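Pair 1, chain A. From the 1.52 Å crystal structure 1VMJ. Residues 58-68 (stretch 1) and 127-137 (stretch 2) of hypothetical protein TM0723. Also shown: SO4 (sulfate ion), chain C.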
# COMPACT_ATOMS: atom_id res chain seq x y z
N ILE A 58 -5.61 2.19 -13.40
CA ILE A 58 -6.33 1.70 -12.23
C ILE A 58 -6.66 0.21 -12.32
O ILE A 58 -7.41 -0.32 -11.49
CB ILE A 58 -7.57 2.59 -11.94
CG1 ILE A 58 -8.51 2.61 -13.15
CG2 ILE A 58 -7.14 4.01 -11.57
CD1 ILE A 58 -9.81 3.34 -12.92
N THR A 59 -6.06 -0.45 -13.32
CA THR A 59 -6.17 -1.87 -13.56
C THR A 59 -4.81 -2.56 -13.59
O THR A 59 -4.66 -3.65 -14.16
CB THR A 59 -6.86 -2.13 -14.89
OG1 THR A 59 -6.21 -1.37 -15.91
CG2 THR A 59 -8.31 -1.72 -14.80
N ALA A 60 -3.82 -1.92 -12.96
CA ALA A 60 -2.49 -2.46 -12.89
C ALA A 60 -1.82 -2.05 -11.60
O ALA A 60 -2.29 -1.18 -10.86
CB ALA A 60 -1.69 -2.01 -14.08
N SER A 61 -0.72 -2.72 -11.29
CA SER A 61 -0.01 -2.57 -10.02
C SER A 61 1.46 -2.35 -10.20
O SER A 61 2.03 -2.77 -11.19
CB SER A 61 -0.15 -3.86 -9.18
OG SER A 61 -1.50 -4.05 -8.79
N VAL A 62 2.07 -1.73 -9.19
CA VAL A 62 3.52 -1.83 -8.97
C VAL A 62 3.72 -2.38 -7.55
O VAL A 62 3.12 -1.92 -6.60
CB VAL A 62 4.22 -0.51 -9.14
CG1 VAL A 62 5.68 -0.63 -8.77
CG2 VAL A 62 4.10 -0.02 -10.57
N PHE A 63 4.52 -3.44 -7.43
CA PHE A 63 4.71 -4.13 -6.16
C PHE A 63 6.10 -4.71 -6.14
O PHE A 63 6.80 -4.76 -7.17
CB PHE A 63 3.65 -5.22 -5.94
CG PHE A 63 3.75 -6.38 -6.93
CD1 PHE A 63 3.15 -6.33 -8.18
CD2 PHE A 63 4.47 -7.51 -6.60
CE1 PHE A 63 3.29 -7.38 -9.09
CE2 PHE A 63 4.56 -8.57 -7.48
CZ PHE A 63 3.99 -8.49 -8.74
N ILE A 64 6.51 -5.10 -4.94
CA ILE A 64 7.79 -5.74 -4.71
C ILE A 64 7.59 -7.16 -4.21
O ILE A 64 6.87 -7.39 -3.22
CB ILE A 64 8.67 -4.95 -3.72
CG1 ILE A 64 9.25 -3.72 -4.44
CG2 ILE A 64 9.80 -5.80 -3.19
CD1 ILE A 64 9.78 -2.64 -3.58
N ASN A 65 8.23 -8.12 -4.87
CA ASN A 65 8.25 -9.48 -4.35
C ASN A 65 9.33 -10.28 -5.06
O ASN A 65 10.24 -9.70 -5.58
CB ASN A 65 6.85 -10.11 -4.41
CG ASN A 65 6.60 -11.01 -3.20
OD1 ASN A 65 7.19 -12.09 -3.11
ND2 ASN A 65 5.85 -10.51 -2.20
N ASP A 66 9.24 -11.60 -5.06
CA ASP A 66 10.30 -12.44 -5.61
C ASP A 66 10.20 -12.56 -7.12
O ASP A 66 9.10 -12.65 -7.66
CB ASP A 66 10.15 -13.86 -5.03
CG ASP A 66 11.46 -14.66 -5.00
OD1 ASP A 66 12.54 -14.20 -5.43
OD2 ASP A 66 11.37 -15.80 -4.50
N ASP A 67 11.34 -12.61 -7.79
CA ASP A 67 11.38 -12.99 -9.20
C ASP A 67 11.65 -14.49 -9.29
O ASP A 67 12.78 -14.93 -9.43
CB ASP A 67 12.45 -12.20 -9.96
CG ASP A 67 12.25 -12.24 -11.47
OD1 ASP A 67 11.31 -12.92 -11.96
OD2 ASP A 67 13.06 -11.60 -12.19
N GLU A 68 10.59 -15.26 -9.15
CA GLU A 68 10.66 -16.71 -9.16
C GLU A 68 9.40 -17.19 -9.89
O GLU A 68 8.31 -16.79 -9.52
CB GLU A 68 10.73 -17.25 -7.74
CG GLU A 68 11.15 -18.69 -7.62
CD GLU A 68 10.00 -19.65 -7.85
OE1 GLU A 68 8.97 -19.52 -7.17
OE2 GLU A 68 10.13 -20.54 -8.72
N PRO A 127 17.62 -8.35 0.32
CA PRO A 127 18.33 -9.25 -0.57
C PRO A 127 17.52 -9.79 -1.74
O PRO A 127 18.09 -10.09 -2.78
CB PRO A 127 18.73 -10.40 0.37
CG PRO A 127 17.77 -10.35 1.49
CD PRO A 127 17.50 -8.89 1.69
N TRP A 128 16.21 -9.91 -1.58
CA TRP A 128 15.37 -10.54 -2.58
C TRP A 128 14.30 -9.64 -3.14
O TRP A 128 13.45 -10.09 -3.90
CB TRP A 128 14.78 -11.85 -2.03
CG TRP A 128 15.87 -12.76 -1.57
CD1 TRP A 128 16.11 -13.14 -0.29
CD2 TRP A 128 16.90 -13.32 -2.37
NE1 TRP A 128 17.23 -13.95 -0.25
CE2 TRP A 128 17.74 -14.07 -1.52
CE3 TRP A 128 17.21 -13.27 -3.74
CZ2 TRP A 128 18.86 -14.76 -1.98
CZ3 TRP A 128 18.32 -13.96 -4.20
CH2 TRP A 128 19.13 -14.70 -3.33
N GLU A 129 14.34 -8.36 -2.76
CA GLU A 129 13.37 -7.41 -3.27
C GLU A 129 13.58 -7.12 -4.74
O GLU A 129 14.65 -6.68 -5.15
CB GLU A 129 13.41 -6.09 -2.50
CG GLU A 129 12.97 -6.18 -1.06
CD GLU A 129 12.76 -4.82 -0.44
OE1 GLU A 129 13.75 -4.23 0.04
OE2 GLU A 129 11.61 -4.31 -0.45
N GLN A 130 12.54 -7.38 -5.52
CA GLN A 130 12.51 -6.98 -6.92
C GLN A 130 11.21 -6.25 -7.20
O GLN A 130 10.17 -6.61 -6.65
CB GLN A 130 12.62 -8.20 -7.83
CG GLN A 130 13.96 -8.93 -7.78
CD GLN A 130 15.06 -8.21 -8.50
OE1 GLN A 130 15.06 -8.13 -9.72
NE2 GLN A 130 15.98 -7.64 -7.75
N VAL A 131 11.26 -5.24 -8.05
CA VAL A 131 10.09 -4.43 -8.35
C VAL A 131 9.46 -4.91 -9.66
O VAL A 131 10.14 -5.13 -10.66
CB VAL A 131 10.45 -2.94 -8.52
CG1 VAL A 131 9.17 -2.10 -8.59
CG2 VAL A 131 11.35 -2.44 -7.39
N PHE A 132 8.14 -5.08 -9.60
CA PHE A 132 7.32 -5.56 -10.71
C PHE A 132 6.23 -4.61 -11.11
O PHE A 132 5.60 -3.94 -10.26
CB PHE A 132 6.67 -6.90 -10.34
CG PHE A 132 7.65 -8.00 -10.26
CD1 PHE A 132 8.31 -8.30 -9.07
CD2 PHE A 132 7.98 -8.71 -11.39
CE1 PHE A 132 9.27 -9.29 -9.01
CE2 PHE A 132 8.96 -9.70 -11.34
CZ PHE A 132 9.59 -9.96 -10.13
N TYR A 133 6.00 -4.57 -12.41
CA TYR A 133 4.76 -4.08 -12.98
C TYR A 133 3.85 -5.28 -13.08
O TYR A 133 4.20 -6.30 -13.69
CB TYR A 133 4.98 -3.48 -14.38
CG TYR A 133 3.72 -2.94 -15.01
CD1 TYR A 133 2.95 -2.00 -14.36
CD2 TYR A 133 3.28 -3.42 -16.25
CE1 TYR A 133 1.79 -1.50 -14.93
CE2 TYR A 133 2.12 -2.92 -16.84
CZ TYR A 133 1.38 -1.97 -16.16
OH TYR A 133 0.23 -1.49 -16.70
N GLY A 134 2.68 -5.17 -12.47
CA GLY A 134 1.66 -6.19 -12.52
C GLY A 134 0.54 -5.73 -13.42
O GLY A 134 -0.29 -4.89 -13.04
N GLU A 135 0.52 -6.25 -14.63
CA GLU A 135 -0.52 -5.91 -15.58
C GLU A 135 -1.71 -6.85 -15.42
O GLU A 135 -1.54 -8.05 -15.50
CB GLU A 135 0.04 -6.06 -17.02
CG GLU A 135 -0.97 -5.68 -18.10
CD GLU A 135 -1.43 -4.26 -17.95
OE1 GLU A 135 -0.72 -3.35 -18.45
OE2 GLU A 135 -2.48 -4.07 -17.32
N PHE A 136 -2.91 -6.30 -15.21
CA PHE A 136 -4.12 -7.11 -15.12
C PHE A 136 -5.13 -6.86 -16.24
O PHE A 136 -6.14 -7.55 -16.31
CB PHE A 136 -4.74 -6.95 -13.73
CG PHE A 136 -3.78 -7.32 -12.63
CD1 PHE A 136 -3.27 -8.59 -12.57
CD2 PHE A 136 -3.34 -6.39 -11.71
CE1 PHE A 136 -2.36 -8.94 -11.60
CE2 PHE A 136 -2.43 -6.74 -10.75
CZ PHE A 136 -1.94 -8.03 -10.71
N ASP A 137 -4.86 -5.86 -17.08
CA ASP A 137 -5.72 -5.59 -18.24
C ASP A 137 -4.88 -4.95 -19.35
O ASP A 137 -5.02 -3.77 -19.69
CB ASP A 137 -6.90 -4.68 -17.85
CG ASP A 137 -7.82 -4.38 -19.03
OD1 ASP A 137 -8.02 -5.28 -19.89
OD2 ASP A 137 -8.33 -3.22 -19.12
S SO4 C . -7.26 2.33 -16.87
O1 SO4 C . -6.83 2.69 -18.21
O2 SO4 C . -8.70 2.40 -16.73
O3 SO4 C . -6.69 3.28 -15.89
O4 SO4 C . -6.75 1.01 -16.62
O HOH W 1 13.85 -11.97 -5.88
O HOH W 2 15.99 -11.30 -10.40

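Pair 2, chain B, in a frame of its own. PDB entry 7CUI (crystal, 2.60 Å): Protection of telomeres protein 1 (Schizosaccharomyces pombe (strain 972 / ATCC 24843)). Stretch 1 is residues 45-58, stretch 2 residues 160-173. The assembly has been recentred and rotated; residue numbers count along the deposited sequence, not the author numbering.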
# COMPACT_ATOMS: atom_id res chain seq x y z
N LEU B 45 -3.26 -10.80 -22.27
CA LEU B 45 -4.29 -11.38 -21.43
C LEU B 45 -4.21 -10.81 -20.01
O LEU B 45 -3.39 -9.93 -19.73
CB LEU B 45 -4.19 -12.91 -21.45
CG LEU B 45 -3.38 -13.59 -20.34
CD1 LEU B 45 -3.97 -14.94 -19.96
CD2 LEU B 45 -1.91 -13.74 -20.73
N LEU B 46 -5.09 -11.30 -19.14
CA LEU B 46 -5.11 -10.95 -17.73
C LEU B 46 -4.56 -12.13 -16.92
O LEU B 46 -5.31 -12.94 -16.39
CB LEU B 46 -6.55 -10.61 -17.33
CG LEU B 46 -7.11 -9.27 -17.83
CD1 LEU B 46 -7.26 -9.24 -19.34
CD2 LEU B 46 -8.44 -8.96 -17.16
N LYS B 47 -3.22 -12.22 -16.89
CA LYS B 47 -2.49 -13.15 -16.04
C LYS B 47 -1.78 -12.34 -14.96
O LYS B 47 -1.82 -11.11 -15.01
CB LYS B 47 -1.49 -13.95 -16.88
CG LYS B 47 -0.27 -13.18 -17.36
CD LYS B 47 0.98 -14.03 -17.45
CE LYS B 47 2.22 -13.23 -17.79
NZ LYS B 47 3.45 -14.06 -17.76
N PRO B 48 -1.11 -12.96 -13.96
CA PRO B 48 -0.37 -12.19 -12.95
C PRO B 48 0.87 -11.52 -13.53
O PRO B 48 1.61 -12.12 -14.31
CB PRO B 48 -0.01 -13.23 -11.88
CG PRO B 48 0.01 -14.54 -12.63
CD PRO B 48 -1.03 -14.41 -13.72
N ARG B 49 1.07 -10.25 -13.16
CA ARG B 49 2.16 -9.42 -13.64
C ARG B 49 2.95 -8.88 -12.44
O ARG B 49 2.48 -8.92 -11.31
CB ARG B 49 1.63 -8.27 -14.51
CG ARG B 49 0.95 -8.71 -15.79
CD ARG B 49 0.78 -7.58 -16.79
NE ARG B 49 -0.32 -6.67 -16.50
CZ ARG B 49 -0.50 -5.48 -17.06
NH1 ARG B 49 0.36 -5.02 -17.96
NH2 ARG B 49 -1.54 -4.74 -16.72
N LYS B 50 4.15 -8.36 -12.72
CA LYS B 50 5.07 -7.89 -11.69
C LYS B 50 5.76 -6.63 -12.22
O LYS B 50 6.55 -6.71 -13.15
CB LYS B 50 6.09 -9.01 -11.43
CG LYS B 50 6.43 -9.32 -9.98
CD LYS B 50 6.99 -10.73 -9.83
CE LYS B 50 7.19 -11.20 -8.40
NZ LYS B 50 8.62 -11.17 -8.00
N HIS B 51 5.42 -5.47 -11.64
CA HIS B 51 5.87 -4.18 -12.17
C HIS B 51 6.72 -3.43 -11.15
O HIS B 51 6.74 -3.76 -9.97
CB HIS B 51 4.69 -3.28 -12.57
CG HIS B 51 3.58 -3.96 -13.30
ND1 HIS B 51 3.59 -4.15 -14.67
CD2 HIS B 51 2.41 -4.47 -12.86
CE1 HIS B 51 2.48 -4.76 -15.03
NE2 HIS B 51 1.74 -4.96 -13.94
N ARG B 52 7.39 -2.37 -11.63
CA ARG B 52 8.22 -1.49 -10.83
C ARG B 52 7.84 -0.05 -11.13
O ARG B 52 7.71 0.32 -12.30
CB ARG B 52 9.69 -1.70 -11.20
CG ARG B 52 10.68 -1.08 -10.23
CD ARG B 52 12.09 -1.52 -10.60
NE ARG B 52 12.92 -0.40 -11.01
CZ ARG B 52 13.84 0.16 -10.23
NH1 ARG B 52 14.04 -0.31 -9.01
NH2 ARG B 52 14.55 1.18 -10.67
N LEU B 53 7.65 0.76 -10.09
CA LEU B 53 7.19 2.13 -10.28
C LEU B 53 8.00 3.09 -9.42
O LEU B 53 8.47 2.73 -8.35
CB LEU B 53 5.71 2.22 -9.90
CG LEU B 53 4.78 1.19 -10.54
CD1 LEU B 53 4.48 0.09 -9.56
CD2 LEU B 53 3.49 1.84 -10.99
N ARG B 54 8.16 4.33 -9.92
CA ARG B 54 8.70 5.43 -9.14
C ARG B 54 7.53 6.34 -8.78
O ARG B 54 6.88 6.89 -9.66
CB ARG B 54 9.79 6.18 -9.91
CG ARG B 54 10.62 7.10 -9.04
CD ARG B 54 11.81 7.71 -9.75
NE ARG B 54 12.63 6.71 -10.43
CZ ARG B 54 13.88 6.41 -10.12
NH1 ARG B 54 14.50 7.05 -9.14
NH2 ARG B 54 14.52 5.48 -10.81
N VAL B 55 7.29 6.49 -7.47
CA VAL B 55 5.94 6.80 -7.02
C VAL B 55 5.96 7.74 -5.81
O VAL B 55 6.98 7.93 -5.16
CB VAL B 55 5.16 5.49 -6.77
CG1 VAL B 55 5.02 5.13 -5.30
CG2 VAL B 55 3.83 5.47 -7.50
N GLN B 56 4.79 8.33 -5.55
CA GLN B 56 4.52 9.26 -4.46
C GLN B 56 3.21 8.82 -3.81
O GLN B 56 2.28 8.44 -4.52
CB GLN B 56 4.28 10.63 -5.07
CG GLN B 56 5.01 11.78 -4.39
CD GLN B 56 4.70 13.10 -5.06
OE1 GLN B 56 4.01 13.17 -6.08
NE2 GLN B 56 5.21 14.17 -4.47
N VAL B 57 3.13 8.87 -2.48
CA VAL B 57 1.88 8.51 -1.82
C VAL B 57 0.97 9.74 -1.79
O VAL B 57 1.39 10.83 -1.41
CB VAL B 57 2.07 7.95 -0.40
CG1 VAL B 57 0.73 7.55 0.22
CG2 VAL B 57 3.03 6.77 -0.37
N VAL B 58 -0.30 9.51 -2.16
CA VAL B 58 -1.24 10.60 -2.39
C VAL B 58 -2.46 10.44 -1.49
O VAL B 58 -3.17 11.41 -1.24
CB VAL B 58 -1.57 10.67 -3.90
CG1 VAL B 58 -3.03 11.04 -4.19
CG2 VAL B 58 -0.60 11.59 -4.62
N GLU B 160 4.13 18.12 -0.07
CA GLU B 160 5.01 17.32 -0.90
C GLU B 160 5.36 16.05 -0.15
O GLU B 160 5.96 16.09 0.92
CB GLU B 160 6.31 18.08 -1.15
CG GLU B 160 6.26 18.94 -2.38
CD GLU B 160 7.56 19.67 -2.65
OE1 GLU B 160 7.65 20.33 -3.70
OE2 GLU B 160 8.48 19.56 -1.80
N THR B 161 4.99 14.91 -0.74
CA THR B 161 5.31 13.61 -0.19
C THR B 161 6.51 13.04 -0.95
O THR B 161 6.67 13.30 -2.14
CB THR B 161 4.05 12.73 -0.22
OG1 THR B 161 3.63 12.61 -1.58
CG2 THR B 161 2.92 13.30 0.61
N PRO B 162 7.41 12.27 -0.28
CA PRO B 162 8.63 11.79 -0.93
C PRO B 162 8.40 10.80 -2.07
O PRO B 162 7.33 10.20 -2.17
CB PRO B 162 9.45 11.15 0.20
CG PRO B 162 8.45 10.86 1.30
CD PRO B 162 7.34 11.88 1.14
N TRP B 163 9.43 10.66 -2.92
CA TRP B 163 9.47 9.74 -4.05
C TRP B 163 10.26 8.49 -3.68
O TRP B 163 11.29 8.59 -3.02
CB TRP B 163 10.13 10.42 -5.26
CG TRP B 163 9.27 11.45 -5.92
CD1 TRP B 163 9.25 12.79 -5.66
CD2 TRP B 163 8.29 11.22 -6.95
NE1 TRP B 163 8.33 13.41 -6.46
CE2 TRP B 163 7.73 12.48 -7.26
CE3 TRP B 163 7.84 10.09 -7.65
CZ2 TRP B 163 6.74 12.63 -8.24
CZ3 TRP B 163 6.86 10.24 -8.61
CH2 TRP B 163 6.32 11.50 -8.90
N PHE B 164 9.78 7.33 -4.15
CA PHE B 164 10.45 6.07 -3.91
C PHE B 164 10.04 5.06 -4.98
O PHE B 164 9.00 5.21 -5.61
CB PHE B 164 10.18 5.55 -2.49
CG PHE B 164 8.73 5.31 -2.16
CD1 PHE B 164 7.93 6.34 -1.67
CD2 PHE B 164 8.15 4.07 -2.35
CE1 PHE B 164 6.59 6.13 -1.38
CE2 PHE B 164 6.81 3.85 -2.05
CZ PHE B 164 6.03 4.88 -1.56
N ASP B 165 10.90 4.05 -5.18
CA ASP B 165 10.59 2.95 -6.07
C ASP B 165 9.77 1.92 -5.30
O ASP B 165 10.01 1.70 -4.12
CB ASP B 165 11.85 2.35 -6.70
CG ASP B 165 12.49 3.25 -7.75
OD1 ASP B 165 11.76 4.03 -8.38
OD2 ASP B 165 13.72 3.15 -7.93
N ILE B 166 8.79 1.31 -5.98
CA ILE B 166 7.87 0.35 -5.38
C ILE B 166 7.70 -0.82 -6.35
O ILE B 166 7.61 -0.61 -7.55
CB ILE B 166 6.52 1.04 -5.06
CG1 ILE B 166 5.57 0.14 -4.26
CG2 ILE B 166 5.85 1.55 -6.32
CD1 ILE B 166 6.13 -0.32 -2.94
N TYR B 167 7.70 -2.04 -5.81
CA TYR B 167 7.33 -3.21 -6.60
C TYR B 167 5.89 -3.59 -6.28
O TYR B 167 5.50 -3.60 -5.12
CB TYR B 167 8.20 -4.43 -6.26
CG TYR B 167 9.69 -4.26 -6.40
CD1 TYR B 167 10.25 -3.31 -7.23
CD2 TYR B 167 10.55 -5.11 -5.72
CE1 TYR B 167 11.62 -3.18 -7.37
CE2 TYR B 167 11.93 -5.00 -5.85
CZ TYR B 167 12.46 -4.03 -6.67
OH TYR B 167 13.82 -3.91 -6.79
N VAL B 168 5.12 -3.92 -7.32
CA VAL B 168 3.75 -4.37 -7.14
C VAL B 168 3.55 -5.69 -7.87
O VAL B 168 4.09 -5.89 -8.95
CB VAL B 168 2.71 -3.31 -7.58
CG1 VAL B 168 2.87 -2.00 -6.83
CG2 VAL B 168 2.70 -3.09 -9.08
N LYS B 169 2.79 -6.59 -7.24
CA LYS B 169 2.34 -7.80 -7.90
C LYS B 169 0.85 -7.67 -8.21
O LYS B 169 0.04 -7.41 -7.32
CB LYS B 169 2.70 -9.06 -7.09
CG LYS B 169 2.36 -9.04 -5.61
CD LYS B 169 3.04 -10.16 -4.85
CE LYS B 169 3.00 -9.96 -3.35
NZ LYS B 169 3.77 -11.00 -2.63
N GLU B 170 0.52 -7.83 -9.49
CA GLU B 170 -0.83 -7.71 -10.01
C GLU B 170 -1.46 -9.10 -10.02
O GLU B 170 -0.81 -10.07 -10.41
CB GLU B 170 -0.77 -7.14 -11.43
CG GLU B 170 -2.11 -6.73 -12.01
CD GLU B 170 -1.97 -5.97 -13.32
OE1 GLU B 170 -0.86 -5.99 -13.90
OE2 GLU B 170 -2.95 -5.36 -13.76
N TYR B 171 -2.72 -9.19 -9.60
CA TYR B 171 -3.40 -10.46 -9.44
C TYR B 171 -4.91 -10.24 -9.37
O TYR B 171 -5.36 -9.11 -9.22
CB TYR B 171 -2.93 -11.16 -8.16
CG TYR B 171 -3.35 -10.46 -6.89
CD1 TYR B 171 -2.67 -9.34 -6.44
CD2 TYR B 171 -4.43 -10.91 -6.15
CE1 TYR B 171 -3.05 -8.68 -5.28
CE2 TYR B 171 -4.83 -10.27 -4.99
CZ TYR B 171 -4.13 -9.15 -4.55
OH TYR B 171 -4.51 -8.51 -3.41
N ILE B 172 -5.67 -11.33 -9.46
CA ILE B 172 -7.12 -11.29 -9.40
C ILE B 172 -7.58 -12.22 -8.28
O ILE B 172 -7.50 -13.44 -8.44
CB ILE B 172 -7.73 -11.71 -10.75
CG1 ILE B 172 -7.18 -10.89 -11.92
CG2 ILE B 172 -9.25 -11.67 -10.70
CD1 ILE B 172 -7.26 -11.59 -13.27
N PRO B 173 -8.07 -11.71 -7.13
CA PRO B 173 -8.47 -12.60 -6.04
C PRO B 173 -9.87 -13.17 -6.27
O PRO B 173 -10.63 -12.65 -7.08
CB PRO B 173 -8.48 -11.66 -4.83
CG PRO B 173 -8.91 -10.33 -5.41
CD PRO B 173 -8.30 -10.29 -6.80

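Both pairs are two antiparallel strands joined edge to edge, and 14 central residues superpose on N, CA and C with an RMSD of 0.7 Å. The strand axes approach to 4.5 Å in pair 1 and 4.6 Å in pair 2, with N-to-C directions 158° and 142° apart. The register is also shared: Ser61(A)–Gly134(A) matches His51(B)–Val168(B), and Phe63(A)–Phe132(A) matches Leu53(B)–Ile166(B). Each is a hydrogen-bonded pair closed by two backbone bonds. Gly134(A) N to Ser61(A) O is 2.8 Å, and its counterpart, Val168(B) N to His51(B) O, is 3.1 Å; Phe132(A) N to Phe63(A) O and Ile166(B) N to Leu53(B) O are both 2.8 Å. Between these rings the CA atoms turn toward carbonyls across the gap, as in Val62(A) CA to Phe132(A) O at 3.2 Å and Arg52(B) CA to Ile166(B) O at 3.5 Å.

On the face carrying Phe63(A) and Phe132(A), pair 1 packs with aromatic rings. Phe132(A) CB sits 3.8 Å from the centroid of the Phe63(A) ring, over its face, while the two rings are near parallel but slid apart, with centroids 5.5 Å apart. The edge of the Phe63(A) ring meets the glycine, CE1 to Gly134(A) CA being 4.0 Å; an ideal CB on that glycine would lie a tight 3.1 Å from Phe63(A) CE1. Pair 2 fills the same region with branched aliphatics: Leu53(B) CB reaches Ile166(B) CG2 at 3.6 Å, and Leu53(B) CD1 reaches Val168(B) CG2, at the glycine position, at 3.7 Å.

The opposite face differs in chemistry. Val62(A), Ile64(A) and Val131(A) make an apolar cluster, with Val131(A) CG1 3.8 Å from Val62(A) CG1 and Val131(A) CG2 3.8 Å from Ile64(A) CG1. The matching residues are Arg52(B), Arg54(B) and Asp165(B). Asp165(B) OD2 is 3.5 Å from Arg52(B) NH2 and its OD1 is 3.5 Å from Arg54(B) NE. In both salt bridges the oxygen lies well out of the guanidinium plane, so charge holds them without a directed N-H.

Farther along, Phe136(A) and Glu170(B) coincide within 0.6 Å at CA. The Phe136(A) ring presents its edge to Ser61(A) OG, 3.5 Å from CE2. Glu170(B) instead accepts a hydrogen bond from His51(B), NE2 to OE1 being 2.8 Å, and forms a salt bridge with Arg49(B), whose NE lies 2.7 Å from OE1. One backbone frame thus accommodates both aromatic packing and a charged network.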